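Local coordinates for 4-oxalmesaconate hydratase (PDB 5CGZ), which catalyses the zinc-dependent hydration of the enol form of oxalomesaconate to 4-carboxy-4-hydroxy-2-oxoadipate, the third step of gallate degradation in Pseudomonas putida, at residues S8-D13 against Y121-A126; V34-F39 against A76-F81; G40-S45 against I83-M88; S112-D117 against F157-P162. All blocks are in the same frame, centred on the assembly; numbering follows the deposited sequence.

Interaction 1: residues S8-D13 against Y121-A126; sequences SAHSAD and YDHPLA. With ZN (zinc ion), chain C.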
loop_
_atom_site.group_PDB
_atom_site.type_symbol
_atom_site.label_atom_id
_atom_site.label_comp_id
_atom_site.label_asym_id
_atom_site.label_seq_id
_atom_site.Cartn_x
_atom_site.Cartn_y
_atom_site.Cartn_z
ATOM N N SER A 8 19.168 6.115 -18.825
ATOM C CA SER A 8 18.749 4.847 -19.405
ATOM C C SER A 8 19.660 3.713 -18.915
ATOM O O SER A 8 20.879 3.805 -19.064
ATOM C CB SER A 8 18.789 4.979 -20.935
ATOM O OG SER A 8 18.313 3.832 -21.595
ATOM N N ALA A 9 19.104 2.660 -18.315
ATOM C CA ALA A 9 19.957 1.575 -17.803
ATOM C C ALA A 9 20.719 0.879 -18.937
ATOM O O ALA A 9 21.920 0.620 -18.844
ATOM C CB ALA A 9 19.135 0.552 -17.036
ATOM N N HIS A 10 19.989 0.575 -20.000
ATOM C CA HIS A 10 20.533 -0.077 -21.178
ATOM C C HIS A 10 20.293 0.854 -22.354
ATOM O O HIS A 10 19.354 1.646 -22.328
ATOM C CB HIS A 10 19.863 -1.432 -21.383
ATOM C CG HIS A 10 19.781 -2.248 -20.127
ATOM N ND1 HIS A 10 18.586 -2.529 -19.493
ATOM C CD2 HIS A 10 20.750 -2.813 -19.367
ATOM C CE1 HIS A 10 18.824 -3.250 -18.411
ATOM N NE2 HIS A 10 20.130 -3.433 -18.309
ATOM N N SER A 11 21.116 0.751 -23.388
ATOM C CA SER A 11 21.091 1.735 -24.468
ATOM C C SER A 11 19.740 1.846 -25.190
ATOM O O SER A 11 19.383 2.929 -25.628
ATOM C CB SER A 11 22.209 1.436 -25.483
ATOM O OG SER A 11 22.128 0.114 -25.990
ATOM N N ALA A 12 18.970 0.763 -25.290
ATOM C CA ALA A 12 17.702 0.820 -26.032
ATOM C C ALA A 12 16.536 1.436 -25.242
ATOM O O ALA A 12 15.545 1.898 -25.820
ATOM C CB ALA A 12 17.311 -0.575 -26.512
ATOM N N ASP A 13 16.654 1.450 -23.925
ATOM C CA ASP A 13 15.531 1.848 -23.091
ATOM C C ASP A 13 15.003 3.250 -23.371
ATOM O O ASP A 13 13.792 3.450 -23.385
ATOM C CB ASP A 13 15.916 1.718 -21.621
ATOM C CG ASP A 13 15.831 0.286 -21.139
ATOM O OD1 ASP A 13 16.844 -0.249 -20.643
ATOM O OD2 ASP A 13 14.734 -0.300 -21.263
ATOM N N TYR A 121 16.657 -6.252 -12.686
ATOM C CA TYR A 121 17.258 -5.574 -11.539
ATOM C C TYR A 121 18.047 -4.325 -11.942
ATOM O O TYR A 121 18.202 -3.399 -11.143
ATOM C CB TYR A 121 18.157 -6.549 -10.759
ATOM C CG TYR A 121 17.411 -7.269 -9.654
ATOM C CD1 TYR A 121 16.330 -8.092 -9.943
ATOM C CD2 TYR A 121 17.777 -7.114 -8.323
ATOM C CE1 TYR A 121 15.629 -8.737 -8.936
ATOM C CE2 TYR A 121 17.088 -7.760 -7.310
ATOM C CZ TYR A 121 16.015 -8.566 -7.621
ATOM O OH TYR A 121 15.322 -9.196 -6.613
ATOM N N ASP A 122 18.543 -4.287 -13.176
ATOM C CA ASP A 122 19.313 -3.127 -13.625
ATOM C C ASP A 122 18.459 -1.849 -13.676
ATOM O O ASP A 122 18.965 -0.735 -13.510
ATOM C CB ASP A 122 19.915 -3.375 -15.011
ATOM C CG ASP A 122 20.948 -4.493 -15.027
ATOM O OD1 ASP A 122 21.289 -5.059 -13.961
ATOM O OD2 ASP A 122 21.430 -4.802 -16.133
ATOM N N HIS A 123 17.165 -2.002 -13.926
ATOM C CA HIS A 123 16.328 -0.828 -14.169
ATOM C C HIS A 123 16.178 0.058 -12.933
ATOM O O HIS A 123 16.472 1.249 -13.008
ATOM C CB HIS A 123 14.965 -1.260 -14.708
ATOM C CG HIS A 123 15.016 -1.716 -16.130
ATOM N ND1 HIS A 123 13.971 -2.374 -16.748
ATOM C CD2 HIS A 123 15.990 -1.606 -17.064
ATOM C CE1 HIS A 123 14.302 -2.649 -17.995
ATOM N NE2 HIS A 123 15.525 -2.193 -18.214
ATOM N N PRO A 124 15.750 -0.513 -11.785
ATOM C CA PRO A 124 15.679 0.334 -10.582
ATOM C C PRO A 124 17.045 0.893 -10.165
ATOM O O PRO A 124 17.111 2.002 -9.636
ATOM C CB PRO A 124 15.123 -0.619 -9.504
ATOM C CG PRO A 124 14.396 -1.687 -10.276
ATOM C CD PRO A 124 15.217 -1.868 -11.536
ATOM N N LEU A 125 18.121 0.143 -10.389
ATOM C CA LEU A 125 19.442 0.661 -10.042
ATOM C C LEU A 125 19.706 1.968 -10.794
ATOM O O LEU A 125 20.193 2.936 -10.219
ATOM C CB LEU A 125 20.535 -0.358 -10.350
ATOM C CG LEU A 125 21.967 0.165 -10.164
ATOM C CD1 LEU A 125 22.187 0.696 -8.747
ATOM C CD2 LEU A 125 22.971 -0.937 -10.489
ATOM N N ALA A 126 19.359 1.991 -12.078
ATOM C CA ALA A 126 19.515 3.195 -12.891
ATOM C C ALA A 126 18.755 4.373 -12.283
ATOM O O ALA A 126 19.276 5.494 -12.218
ATOM C CB ALA A 126 19.036 2.941 -14.324
HETATM ZN ZN ZN C . 16.645 -2.152 -20.072
HETATM O O HOH W 1 14.883 -3.239 -21.459
#
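His10, Asp13 and His123 converge on one zinc ion, and together they make up most of the mononuclear metal site of this member of the MshB deacetylase family. The loop 8-13 follows a strand of the Rossmann-like sheet, and helix 122-138 brings His123 up to it. Followed outward, the His10 side chain begins at CB, 3.5 Å from the zinc. Its chi1 (-47°) sets CG beside the backbone N, 3.1 Å from the zinc. ND1 binds the metal at 2.1 Å, CE1 lies next to NE2 of His123, and CD2 runs beside Asp122 OD2. The far nitrogen, NE2, gives its proton to OD2 of Asp122 in a bond of 2.9 Å that is almost straight (176°). The acceptor lies in the imidazole plane and offers its anti lone pair. Histidine suits this place because its two nitrogens work at once, one as ligand and one as donor; the carboxylate and the metal together fix the ring's rotation, and the carboxylate would be expected to make ND1 a stronger ligand. Asp122 is itself held by the backbone N of Tyr86 and Met88. Asp13 OD1 and His123 NE2 bind the zinc at 2.0 and 2.2 Å, with Glu44 and a water as further ligands. In the second shell, Asp13 OD2 forms a salt bridge with Arg17 and His123 ND1 a hydrogen bond with Asp117. Small residues allow the loop and helix to come close: Ala9 CB sits over the centre of the His10 ring and also touches Ala126 CB at 3.6 Å.

Interaction 2: residues V34-F39 against A76-F81; sequences VVCLSF and ASVEFF
Two neighbouring parallel strands of the Rossmann-like sheet meet here: 76-80, outermost within this chain, and 31-36, joined through a connection that includes helices 46-50 and 56-74. Val34 pairs with Val78, Val35 with Glu79 and Cys36 with Phe80. Four backbone bonds lace them together, among them Glu79 N to Val34 O at 2.9 Å and Phe81 N to Cys36 O at 3.0 Å. Side chains alternate between the two faces. On the face of Val34, Cys36 and Phe80, the sulfur of Cys36 touches Val78 CG2 at 3.9 Å and lies obliquely to the Phe80 ring. Phe39, beyond the strand end, brings CE1 to 3.4 Å from Phe80 CD1; the ring planes are 19° apart, with scarcely any overlap. Helices 13-27 and 56-74 pack on this face. On the other, CG1 of Val35, anti to the backbone N (chi1 173°), lies over one face of the Phe81 ring in a CH-pi contact, offset toward its rim, 3.9 Å from its centroid, next to Val101. Beta-branched valine suits an extended strand buried beneath helices. Glu79 lays its aliphatic stem beside Val35; its charge is probably balanced by the salt bridge to Arg104, with His33 a hydrogen-bond partner.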
loop_
_atom_site.group_PDB
_atom_site.type_symbol
_atom_site.label_atom_id
_atom_site.label_comp_id
_atom_site.label_asym_id
_atom_site.label_seq_id
_atom_site.Cartn_x
_atom_site.Cartn_y
_atom_site.Cartn_z
ATOM N N VAL A 34 20.992 12.314 -23.087
ATOM C CA VAL A 34 20.756 10.948 -22.644
ATOM C C VAL A 34 22.046 10.318 -22.120
ATOM O O VAL A 34 23.079 10.339 -22.799
ATOM C CB VAL A 34 20.196 10.082 -23.789
ATOM C CG1 VAL A 34 20.028 8.624 -23.355
ATOM C CG2 VAL A 34 18.873 10.644 -24.269
ATOM N N VAL A 35 21.988 9.778 -20.907
ATOM C CA VAL A 35 23.045 8.903 -20.414
ATOM C C VAL A 35 22.577 7.448 -20.488
ATOM O O VAL A 35 21.569 7.088 -19.872
ATOM C CB VAL A 35 23.444 9.214 -18.961
ATOM C CG1 VAL A 35 24.423 8.160 -18.450
ATOM C CG2 VAL A 35 24.040 10.606 -18.838
ATOM N N CYS A 36 23.301 6.625 -21.246
ATOM C CA CYS A 36 23.103 5.177 -21.246
ATOM C C CYS A 36 24.147 4.528 -20.355
ATOM O O CYS A 36 25.331 4.524 -20.689
ATOM C CB CYS A 36 23.206 4.603 -22.654
ATOM S SG CYS A 36 22.003 5.245 -23.818
ATOM N N LEU A 37 23.719 3.975 -19.226
ATOM C CA LEU A 37 24.674 3.453 -18.256
ATOM C C LEU A 37 25.395 2.223 -18.806
ATOM O O LEU A 37 26.575 2.004 -18.521
ATOM C CB LEU A 37 23.977 3.126 -16.931
ATOM C CG LEU A 37 23.377 4.330 -16.188
ATOM C CD1 LEU A 37 22.523 3.879 -15.007
ATOM C CD2 LEU A 37 24.466 5.290 -15.725
ATOM N N SER A 38 24.681 1.429 -19.599
ATOM C CA SER A 38 25.259 0.247 -20.234
ATOM C C SER A 38 24.631 0.090 -21.609
ATOM O O SER A 38 23.794 0.898 -21.994
ATOM C CB SER A 38 25.028 -1.010 -19.384
ATOM O OG SER A 38 23.696 -1.478 -19.534
ATOM N N PHE A 39 25.017 -0.942 -22.348
ATOM C CA PHE A 39 24.461 -1.147 -23.681
ATOM C C PHE A 39 23.404 -2.247 -23.723
ATOM O O PHE A 39 22.848 -2.528 -24.788
ATOM C CB PHE A 39 25.576 -1.488 -24.679
ATOM C CG PHE A 39 26.585 -0.382 -24.875
ATOM C CD1 PHE A 39 26.344 0.645 -25.778
ATOM C CD2 PHE A 39 27.777 -0.385 -24.171
ATOM C CE1 PHE A 39 27.270 1.655 -25.967
ATOM C CE2 PHE A 39 28.715 0.623 -24.352
ATOM C CZ PHE A 39 28.465 1.642 -25.252
ATOM N N ALA A 76 18.516 14.438 -29.589
ATOM C CA ALA A 76 19.201 14.435 -28.297
ATOM C C ALA A 76 20.678 14.161 -28.468
ATOM O O ALA A 76 21.087 13.554 -29.454
ATOM C CB ALA A 76 18.600 13.388 -27.375
ATOM N N SER A 77 21.479 14.591 -27.500
ATOM C CA SER A 77 22.846 14.101 -27.410
ATOM C C SER A 77 22.835 12.871 -26.508
ATOM O O SER A 77 21.911 12.697 -25.707
ATOM C CB SER A 77 23.787 15.178 -26.871
ATOM O OG SER A 77 23.385 15.622 -25.588
ATOM N N VAL A 78 23.839 12.011 -26.644
ATOM C CA VAL A 78 23.893 10.783 -25.853
ATOM C C VAL A 78 25.330 10.437 -25.466
ATOM O O VAL A 78 26.257 10.623 -26.256
ATOM C CB VAL A 78 23.261 9.598 -26.618
ATOM C CG1 VAL A 78 23.960 9.395 -27.951
ATOM C CG2 VAL A 78 23.303 8.319 -25.771
ATOM N N GLU A 79 25.519 9.966 -24.238
ATOM C CA GLU A 79 26.825 9.469 -23.824
ATOM C C GLU A 79 26.665 8.099 -23.187
ATOM O O GLU A 79 25.569 7.732 -22.748
ATOM C CB GLU A 79 27.516 10.445 -22.865
ATOM C CG GLU A 79 26.929 10.496 -21.475
ATOM C CD GLU A 79 27.607 11.538 -20.599
ATOM O OE1 GLU A 79 27.016 12.622 -20.381
ATOM O OE2 GLU A 79 28.728 11.274 -20.121
ATOM N N PHE A 80 27.763 7.348 -23.140
ATOM C CA PHE A 80 27.734 5.955 -22.712
ATOM C C PHE A 80 28.706 5.694 -21.562
ATOM O O PHE A 80 29.913 5.781 -21.752
ATOM C CB PHE A 80 28.060 5.052 -23.909
ATOM C CG PHE A 80 27.169 5.292 -25.093
ATOM C CD1 PHE A 80 25.934 4.663 -25.187
ATOM C CD2 PHE A 80 27.551 6.165 -26.101
ATOM C CE1 PHE A 80 25.102 4.889 -26.270
ATOM C CE2 PHE A 80 26.723 6.393 -27.189
ATOM C CZ PHE A 80 25.496 5.754 -27.272
ATOM N N PHE A 81 28.193 5.389 -20.370
ATOM C CA PHE A 81 29.078 5.125 -19.238
ATOM C C PHE A 81 29.747 3.761 -19.362
ATOM O O PHE A 81 30.793 3.531 -18.760
ATOM C CB PHE A 81 28.331 5.188 -17.899
ATOM C CG PHE A 81 28.137 6.577 -17.363
ATOM C CD1 PHE A 81 28.249 7.685 -18.190
ATOM C CD2 PHE A 81 27.843 6.773 -16.019
ATOM C CE1 PHE A 81 28.061 8.966 -17.686
ATOM C CE2 PHE A 81 27.656 8.044 -15.511
ATOM C CZ PHE A 81 27.760 9.146 -16.348
#

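Interaction 3: residues G40-S45 against I83-M88; sequences GERGES and IGDYPM. With ZN (zinc ion), chain C.
Asp85 reaches into the turn 40-45 and takes up two of its backbone N-H groups: OD1 accepts from Arg42 N at 3.0 Å through its syn lone pair, and OD2 accepts from Gly43 N at 2.9 Å. Arg42 answers in the other direction. Tyr86 O lies in the guanidinium plane, and NE and NH2 both reach it from one face of its carbonyl, with NH2 to Tyr86 O at 2.9 Å. Gly43 CA rests over the centre of the Tyr86 ring, 3.4 Å from its centroid, in a CH-pi contact; a CB there would collide with the ring. Gly40, at positive phi, opens the turn, and its O is gripped by Glu44 N and Ser45 OG. Further out, Arg42 NH1 pairs with Glu56, and water 2 bridges Glu41 OE2 and Gly84 N. Phe96 of a second subunit packs on Arg42. The turn thus held carries Glu44, whose OE2, in the conformer described, binds the zinc ion at 2.0 Å. Glu41 OE1 lies 3.4 Å from Asp85 OD1, two acceptors side by side, so the N-H groups gathered round Asp85, and that of Phe39 at Glu41, probably offset repulsion between the carboxylates.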
loop_
_atom_site.group_PDB
_atom_site.type_symbol
_atom_site.label_atom_id
_atom_site.label_comp_id
_atom_site.label_asym_id
_atom_site.label_seq_id
_atom_site.Cartn_x
_atom_site.Cartn_y
_atom_site.Cartn_z
ATOM N N GLY A 40 23.135 -2.879 -22.579
ATOM C CA GLY A 40 22.258 -4.048 -22.552
ATOM C C GLY A 40 22.898 -5.191 -23.325
ATOM O O GLY A 40 22.214 -6.050 -23.894
ATOM N N GLU A 41 24.228 -5.202 -23.329
ATOM C CA GLU A 41 24.996 -6.124 -24.160
ATOM C C GLU A 41 24.783 -7.601 -23.779
ATOM O O GLU A 41 24.797 -8.474 -24.640
ATOM C CB GLU A 41 26.493 -5.761 -24.109
ATOM C CG GLU A 41 27.157 -5.779 -22.717
ATOM C CD GLU A 41 27.067 -4.439 -21.974
ATOM O OE1 GLU A 41 26.191 -3.610 -22.312
ATOM O OE2 GLU A 41 27.873 -4.215 -21.043
ATOM N N ARG A 42 24.554 -7.887 -22.506
ATOM C CA ARG A 42 24.387 -9.280 -22.082
ATOM C C ARG A 42 22.925 -9.736 -21.991
ATOM O O ARG A 42 22.609 -10.883 -22.318
ATOM C CB ARG A 42 25.083 -9.500 -20.739
ATOM C CG ARG A 42 26.602 -9.360 -20.834
ATOM C CD ARG A 42 27.206 -8.742 -19.579
ATOM N NE ARG A 42 26.956 -9.546 -18.385
ATOM C CZ ARG A 42 27.721 -10.562 -17.995
ATOM N NH1 ARG A 42 28.779 -10.910 -18.719
ATOM N NH2 ARG A 42 27.429 -11.232 -16.887
ATOM N N GLY A 43 22.025 -8.851 -21.563
ATOM C CA GLY A 43 20.650 -9.261 -21.326
ATOM C C GLY A 43 19.574 -8.699 -22.243
ATOM O O GLY A 43 18.418 -9.093 -22.144
ATOM N N GLU A 44 19.936 -7.766 -23.118
ATOM C CA GLU A 44 18.964 -7.176 -24.040
ATOM C C GLU A 44 19.474 -7.258 -25.485
ATOM O O GLU A 44 19.209 -6.372 -26.300
ATOM C CB GLU A 44 18.658 -5.714 -23.657
ATOM C CG GLU A 44 18.063 -5.523 -22.242
ATOM C CD GLU A 44 17.544 -4.094 -21.978
ATOM O OE1 GLU A 44 17.848 -3.181 -22.775
ATOM O OE2 GLU A 44 16.818 -3.881 -20.978
ATOM N N SER A 45 20.201 -8.327 -25.800
ATOM C CA SER A 45 20.801 -8.474 -27.128
ATOM C C SER A 45 20.750 -9.905 -27.663
ATOM O O SER A 45 21.704 -10.375 -28.281
ATOM C CB SER A 45 22.254 -7.996 -27.083
ATOM O OG SER A 45 22.331 -6.624 -26.728
ATOM N N ILE A 83 29.121 0.671 -18.042
ATOM C CA ILE A 83 29.468 0.012 -16.782
ATOM C C ILE A 83 29.034 -1.456 -16.721
ATOM O O ILE A 83 29.294 -2.135 -15.727
ATOM C CB ILE A 83 28.868 0.745 -15.556
ATOM C CG1 ILE A 83 27.332 0.689 -15.582
ATOM C CG2 ILE A 83 29.387 2.191 -15.481
ATOM C CD1 ILE A 83 26.677 1.344 -14.350
ATOM N N GLY A 84 28.383 -1.945 -17.773
ATOM C CA GLY A 84 28.012 -3.354 -17.843
ATOM C C GLY A 84 26.613 -3.670 -17.330
ATOM O O GLY A 84 26.165 -3.099 -16.332
ATOM N N ASP A 85 25.924 -4.584 -18.012
ATOM C CA ASP A 85 24.580 -5.001 -17.609
ATOM C C ASP A 85 24.561 -6.462 -17.158
ATOM O O ASP A 85 25.502 -7.207 -17.425
ATOM C CB ASP A 85 23.592 -4.814 -18.758
ATOM C CG ASP A 85 23.839 -5.797 -19.898
ATOM O OD1 ASP A 85 25.021 -6.072 -20.198
ATOM O OD2 ASP A 85 22.853 -6.304 -20.480
ATOM N N TYR A 86 23.489 -6.858 -16.477
ATOM C CA TYR A 86 23.253 -8.261 -16.110
ATOM C C TYR A 86 24.468 -8.973 -15.544
ATOM O O TYR A 86 24.934 -9.937 -16.140
ATOM C CB TYR A 86 22.764 -9.056 -17.320
ATOM C CG TYR A 86 21.312 -8.847 -17.681
ATOM C CD1 TYR A 86 20.867 -7.626 -18.171
ATOM C CD2 TYR A 86 20.391 -9.883 -17.562
ATOM C CE1 TYR A 86 19.547 -7.429 -18.521
ATOM C CE2 TYR A 86 19.051 -9.697 -17.913
ATOM C CZ TYR A 86 18.640 -8.469 -18.387
ATOM O OH TYR A 86 17.323 -8.272 -18.745
ATOM N N PRO A 87 24.964 -8.530 -14.381
ATOM C CA PRO A 87 24.384 -7.470 -13.556
ATOM C C PRO A 87 25.032 -6.115 -13.769
ATOM O O PRO A 87 26.253 -6.017 -13.940
ATOM C CB PRO A 87 24.673 -7.954 -12.134
ATOM C CG PRO A 87 26.059 -8.574 -12.289
ATOM C CD PRO A 87 26.061 -9.223 -13.678
ATOM N N MET A 88 24.216 -5.071 -13.725
ATOM C CA MET A 88 24.730 -3.719 -13.601
ATOM C C MET A 88 25.077 -3.451 -12.136
ATOM O O MET A 88 24.281 -3.729 -11.237
ATOM C CB MET A 88 23.705 -2.708 -14.118
ATOM C CG MET A 88 24.242 -1.298 -14.258
ATOM S SD MET A 88 23.118 -0.253 -15.224
ATOM C CE MET A 88 22.120 0.405 -13.914
HETATM ZN ZN ZN C . 16.645 -2.152 -20.072
HETATM O O HOH W 2 28.010 -1.486 -20.618
HETATM O O HOH W 1 14.883 -3.239 -21.459
#

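Interaction 4: residues S112-D117 against F157-P162; sequences SHSLKD and FEPHQP
Aromatic contact leads here: Phe157 turns its edge toward the face of His113 in a T-shaped pair, the planes 81° apart and the centroids separated by 4.9 Å. The atom that touches is Phe157 CE1, 3.5 Å from His113 ND1 and offset toward the rim of the imidazole. Chi1 (42°) puts Phe157 CG between the backbone N and the carbonyl carbon, in contact with Ser112 O, which lies 3.1 Å above the plane of the phenyl ring, over its centre. Hydrogen bonding comes next. Phe157 N donates to that same oxygen, Ser112 O, at 2.8 Å. Where the strands part, water 3 takes over, accepting from Ser114 N at 2.8 Å and donating to Phe157 O at 2.7 Å. Ser114 OG donates forward to Lys116 O, 2.7 Å away, a short-range bond suited to a small hydroxyl residue in a tight loop. Van der Waals packing is slight: Pro159 CG meets Ser114 OG at 3.7 Å. Outside the two segments, His113 NE2 bonds to Ala9 N and its ring stacks on His123. The arrangement is that of loops at the C-terminal ends of neighbouring parallel strands in a Rossmann-like sheet, where His113 and Asp117 belong to the second shell of the zinc site and Phe157 backs His113.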
loop_
_atom_site.group_PDB
_atom_site.type_symbol
_atom_site.label_atom_id
_atom_site.label_comp_id
_atom_site.label_asym_id
_atom_site.label_seq_id
_atom_site.Cartn_x
_atom_site.Cartn_y
_atom_site.Cartn_z
ATOM N N SER A 112 13.747 8.457 -15.921
ATOM C CA SER A 112 14.461 7.194 -15.756
ATOM C C SER A 112 13.459 6.069 -15.477
ATOM O O SER A 112 12.259 6.236 -15.725
ATOM C CB SER A 112 15.519 7.302 -14.647
ATOM O OG SER A 112 16.448 6.227 -14.728
ATOM N N HIS A 113 13.946 4.938 -14.961
ATOM C CA HIS A 113 13.124 3.721 -14.815
ATOM C C HIS A 113 12.276 3.686 -13.540
ATOM O O HIS A 113 12.521 4.438 -12.604
ATOM C CB HIS A 113 14.017 2.472 -14.828
ATOM C CG HIS A 113 14.792 2.286 -16.095
ATOM N ND1 HIS A 113 14.364 1.459 -17.118
ATOM C CD2 HIS A 113 15.976 2.793 -16.504
ATOM C CE1 HIS A 113 15.245 1.477 -18.098
ATOM N NE2 HIS A 113 16.239 2.280 -17.750
ATOM N N SER A 114 11.303 2.780 -13.496
ATOM C CA SER A 114 10.523 2.563 -12.280
ATOM C C SER A 114 11.427 2.028 -11.175
ATOM O O SER A 114 12.446 1.390 -11.455
ATOM C CB SER A 114 9.363 1.584 -12.542
ATOM O OG SER A 114 9.848 0.304 -12.929
ATOM N N LEU A 115 11.049 2.265 -9.922
ATOM C CA LEU A 115 11.879 1.856 -8.783
ATOM C C LEU A 115 11.684 0.389 -8.408
ATOM O O LEU A 115 12.438 -0.153 -7.614
ATOM C CB LEU A 115 11.604 2.750 -7.566
ATOM C CG LEU A 115 12.551 3.962 -7.504
ATOM C CD1 LEU A 115 12.408 4.743 -6.221
ATOM C CD2 LEU A 115 14.005 3.504 -7.680
ATOM N N LYS A 116 10.669 -0.252 -8.977
ATOM C CA LYS A 116 10.528 -1.695 -8.851
ATOM C C LYS A 116 10.441 -2.299 -10.241
ATOM O O LYS A 116 9.869 -1.697 -11.154
ATOM C CB LYS A 116 9.294 -2.073 -8.028
ATOM C CG LYS A 116 9.350 -1.582 -6.589
ATOM C CD LYS A 116 8.203 -2.161 -5.765
ATOM C CE LYS A 116 8.287 -1.746 -4.295
ATOM N NZ LYS A 116 7.307 -2.494 -3.444
ATOM N N ASP A 117 11.013 -3.488 -10.396
ATOM C CA ASP A 117 10.975 -4.194 -11.668
ATOM C C ASP A 117 11.403 -5.634 -11.442
ATOM O O ASP A 117 12.598 -5.937 -11.426
ATOM C CB ASP A 117 11.884 -3.516 -12.690
ATOM C CG ASP A 117 11.682 -4.046 -14.102
ATOM O OD1 ASP A 117 11.213 -5.199 -14.272
ATOM O OD2 ASP A 117 11.993 -3.295 -15.047
ATOM N N PHE A 157 9.569 6.569 -16.497
ATOM C CA PHE A 157 8.827 6.269 -17.717
ATOM C C PHE A 157 8.312 4.821 -17.643
ATOM O O PHE A 157 8.596 4.101 -16.673
ATOM C CB PHE A 157 9.671 6.523 -18.989
ATOM C CG PHE A 157 11.104 6.048 -18.907
ATOM C CD1 PHE A 157 11.416 4.766 -18.470
ATOM C CD2 PHE A 157 12.146 6.885 -19.319
ATOM C CE1 PHE A 157 12.751 4.331 -18.420
ATOM C CE2 PHE A 157 13.464 6.462 -19.277
ATOM C CZ PHE A 157 13.772 5.185 -18.824
ATOM N N GLU A 158 7.536 4.404 -18.643
ATOM C CA GLU A 158 6.742 3.179 -18.531
ATOM C C GLU A 158 7.565 1.893 -18.647
ATOM O O GLU A 158 8.264 1.682 -19.636
ATOM C CB GLU A 158 5.634 3.165 -19.586
ATOM C CG GLU A 158 4.738 1.909 -19.477
ATOM C CD GLU A 158 3.407 2.047 -20.212
ATOM O OE1 GLU A 158 3.042 3.176 -20.625
ATOM O OE2 GLU A 158 2.718 1.022 -20.370
ATOM N N PRO A 159 7.486 1.022 -17.629
ATOM C CA PRO A 159 8.160 -0.279 -17.767
ATOM C C PRO A 159 7.348 -1.238 -18.634
ATOM O O PRO A 159 6.173 -0.981 -18.935
ATOM C CB PRO A 159 8.279 -0.782 -16.328
ATOM C CG PRO A 159 7.264 -0.033 -15.546
ATOM C CD PRO A 159 6.904 1.227 -16.294
ATOM N N HIS A 160 7.984 -2.325 -19.050
ATOM C CA HIS A 160 7.362 -3.274 -19.963
ATOM C C HIS A 160 6.085 -3.859 -19.363
ATOM O O HIS A 160 5.073 -4.021 -20.061
ATOM C CB HIS A 160 8.346 -4.392 -20.313
ATOM C CG HIS A 160 7.928 -5.216 -21.488
ATOM N ND1 HIS A 160 7.861 -4.705 -22.768
ATOM C CD2 HIS A 160 7.553 -6.517 -21.584
ATOM C CE1 HIS A 160 7.476 -5.655 -23.601
ATOM N NE2 HIS A 160 7.282 -6.764 -22.908
ATOM N N GLN A 161 6.130 -4.156 -18.067
ATOM C CA GLN A 161 4.963 -4.695 -17.363
ATOM C C GLN A 161 4.593 -3.792 -16.186
ATOM O O GLN A 161 4.996 -4.033 -15.035
ATOM C CB GLN A 161 5.243 -6.127 -16.914
ATOM C CG GLN A 161 5.414 -7.042 -18.118
ATOM C CD GLN A 161 5.570 -8.505 -17.757
ATOM O OE1 GLN A 161 4.629 -9.153 -17.280
ATOM N NE2 GLN A 161 6.760 -9.039 -18.000
ATOM N N PRO A 162 3.844 -2.719 -16.483
ATOM C CA PRO A 162 3.650 -1.637 -15.511
ATOM C C PRO A 162 3.002 -2.104 -14.200
ATOM O O PRO A 162 3.511 -1.744 -13.138
ATOM C CB PRO A 162 2.747 -0.635 -16.260
ATOM C CG PRO A 162 2.222 -1.354 -17.457
ATOM C CD PRO A 162 3.212 -2.439 -17.786
HETATM O O HOH W 3 10.456 2.208 -16.127
HETATM O O HOH W 4 8.723 -4.775 -16.652
#

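Overall arrangement
Interaction 1 lies at the hub, with its centre about 9 Å from those of interactions 3 and 4 and about 11 Å from that of interaction 2. Interaction 3 supplies the fourth protein ligand of the zinc, and shares the metal-bound water with interaction 1. Interaction 4 reaches the site indirectly: Asp117 OD2 lies 2.8 Å from His123 ND1, and His113 NE2 lies 2.9 Å from Ala9 N. Interaction 2 is the neighbouring strand framework, joined to 8-13 by Ser8 N and Val35 O at 2.8 Å and running on into the loops of interaction 3. Interactions 2 and 4 do not touch; they flank the chain's centre on opposite sides, their centres about 18 Å apart.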